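Local coordinates for tRNA-splicing ligase RtcB (Thermus thermophilus, PDB 2EPG), which probably ligates RNA ends in a GTP- and manganese-dependent reaction, at residues A[29-34]-A[62-67]. Numbering follows the deposited sequence.
Sequences KMRVDA and TLPGIV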
loop_
_atom_site.group_PDB
_atom_site.type_symbol
_atom_site.label_atom_id
_atom_site.label_comp_id
_atom_site.label_asym_id
_atom_site.label_seq_id
_atom_site.Cartn_x
_atom_site.Cartn_y
_atom_site.Cartn_z
ATOM N N LYS A 29 24.405 -18.444 1.277
ATOM C CA LYS A 29 24.245 -17.622 2.471
ATOM C C LYS A 29 22.797 -17.537 2.982
ATOM O O LYS A 29 22.542 -16.984 4.054
ATOM C CB LYS A 29 24.754 -16.207 2.196
ATOM C CG LYS A 29 25.988 -16.130 1.308
ATOM C CD LYS A 29 27.228 -15.629 2.045
ATOM C CE LYS A 29 27.797 -16.702 2.964
ATOM N NZ LYS A 29 29.173 -16.344 3.443
HETATM N N MSE A 30 21.860 -18.083 2.216
HETATM C CA MSE A 30 20.461 -18.045 2.597
HETATM C C MSE A 30 20.234 -18.758 3.915
HETATM O O MSE A 30 20.716 -19.874 4.124
HETATM C CB MSE A 30 19.605 -18.668 1.502
HETATM C CG MSE A 30 19.574 -17.848 0.244
HETATM SE SE MSE A 30 18.716 -18.788 -1.189
HETATM C CE MSE A 30 16.866 -18.599 -0.600
ATOM N N ARG A 31 19.508 -18.100 4.810
ATOM C CA ARG A 31 19.212 -18.670 6.117
ATOM C C ARG A 31 17.929 -19.490 6.071
ATOM O O ARG A 31 17.722 -20.379 6.893
ATOM C CB ARG A 31 19.082 -17.558 7.157
ATOM C CG ARG A 31 20.387 -16.795 7.386
ATOM C CD ARG A 31 20.180 -15.592 8.284
ATOM N NE ARG A 31 21.404 -14.813 8.476
ATOM C CZ ARG A 31 22.182 -14.896 9.554
ATOM N NH1 ARG A 31 23.272 -14.150 9.645
ATOM N NH2 ARG A 31 21.869 -15.722 10.546
ATOM N N VAL A 32 17.078 -19.183 5.094
ATOM C CA VAL A 32 15.804 -19.865 4.926
ATOM C C VAL A 32 15.504 -19.971 3.441
ATOM O O VAL A 32 16.209 -19.393 2.614
ATOM C CB VAL A 32 14.634 -19.062 5.577
ATOM C CG1 VAL A 32 14.841 -18.916 7.081
ATOM C CG2 VAL A 32 14.559 -17.666 4.943
ATOM N N ASP A 33 14.461 -20.727 3.123
ATOM C CA ASP A 33 13.993 -20.871 1.759
ATOM C C ASP A 33 13.316 -19.545 1.380
ATOM O O ASP A 33 12.950 -18.744 2.245
ATOM C CB ASP A 33 12.892 -21.942 1.654
ATOM C CG ASP A 33 13.396 -23.362 1.860
ATOM O OD1 ASP A 33 14.616 -23.602 1.759
ATOM O OD2 ASP A 33 12.541 -24.251 2.107
ATOM N N ALA A 34 13.133 -19.334 0.086
ATOM C CA ALA A 34 12.401 -18.186 -0.403
ATOM C C ALA A 34 11.239 -18.818 -1.185
ATOM O O ALA A 34 11.367 -19.932 -1.704
ATOM C CB ALA A 34 13.260 -17.351 -1.331
ATOM N N THR A 62 19.279 -13.841 3.318
ATOM C CA THR A 62 20.559 -13.942 4.030
ATOM C C THR A 62 20.546 -13.115 5.328
ATOM O O THR A 62 21.440 -13.247 6.155
ATOM C CB THR A 62 21.744 -13.409 3.191
ATOM O OG1 THR A 62 21.576 -11.994 2.989
ATOM C CG2 THR A 62 21.820 -14.104 1.833
ATOM N N LEU A 63 19.533 -12.270 5.506
ATOM C CA LEU A 63 19.445 -11.409 6.695
ATOM C C LEU A 63 19.103 -12.122 8.009
ATOM O O LEU A 63 18.299 -13.050 8.036
ATOM C CB LEU A 63 18.465 -10.268 6.421
ATOM C CG LEU A 63 18.978 -9.382 5.276
ATOM C CD1 LEU A 63 17.953 -8.324 4.899
ATOM C CD2 LEU A 63 20.275 -8.717 5.713
ATOM N N PRO A 64 19.721 -11.685 9.122
ATOM C CA PRO A 64 19.535 -12.249 10.469
ATOM C C PRO A 64 18.105 -12.247 10.991
ATOM O O PRO A 64 17.385 -11.263 10.844
ATOM C CB PRO A 64 20.448 -11.380 11.345
ATOM C CG PRO A 64 21.423 -10.791 10.388
ATOM C CD PRO A 64 20.573 -10.485 9.190
ATOM N N GLY A 65 17.711 -13.355 11.617
ATOM C CA GLY A 65 16.372 -13.462 12.177
ATOM C C GLY A 65 15.238 -13.508 11.167
ATOM O O GLY A 65 14.073 -13.320 11.531
ATOM N N ILE A 66 15.544 -13.740 9.895
ATOM C CA ILE A 66 14.458 -13.799 8.934
ATOM C C ILE A 66 13.635 -15.052 9.216
ATOM O O ILE A 66 14.179 -16.071 9.614
ATOM C CB ILE A 66 14.959 -13.834 7.484
ATOM C CG1 ILE A 66 13.755 -13.871 6.540
ATOM C CG2 ILE A 66 15.886 -15.033 7.259
ATOM C CD1 ILE A 66 14.034 -13.292 5.209
ATOM N N VAL A 67 12.324 -14.948 9.032
ATOM C CA VAL A 67 11.414 -16.068 9.254
ATOM C C VAL A 67 11.127 -16.710 7.895
ATOM O O VAL A 67 10.836 -16.015 6.915
ATOM C CB VAL A 67 10.091 -15.582 9.912
ATOM C CG1 VAL A 67 9.117 -16.760 10.135
ATOM C CG2 VAL A 67 10.403 -14.884 11.251
HETATM O O HOH W 1 18.886 -15.943 11.638
#
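R31 reaches across to the type II turn L63–I66, and its NE gives a hydrogen bond to T62 O (2.8 Å, 155° at the hydrogen). That oxygen lies practically in the guanidinium plane, whereas NE sits well above the plane of the T62 carbonyl. The R31 side chain runs extended from CG to NE, which carries R31 CD past L63 O at 3.2 Å, and the last torsion, chi4 -100°, turns one guanidinium face onto P64, whose CA is 3.7 Å above the plane, toward the rim. Farther out, one water accepts from G65 N and, weakly, from R31 NH2.

Beside it, V32 and I66 cross obliquely, branch to branch, V32 CG2 meeting I66 CG2 at 3.7 Å while V32 CG1 leans over I66 O. An alanine at V32 would remove both CG methyls, and with them the contacts to I66, and would probably loosen the packing there. T62 sets its CG2 against K29 CB (3.6 Å), and its OG1 turns back to N59 O.

Two loops are thus joined, one leading into strand 34-37, the other linking helix 52-60 to strand 70-73, which pairs parallel with strand 34-37. I66 also packs on V60 of that helix and F90 of strand 86-90, and M30, a selenomethionine here, packs on M58 of the helix and I24 of strand 21-24.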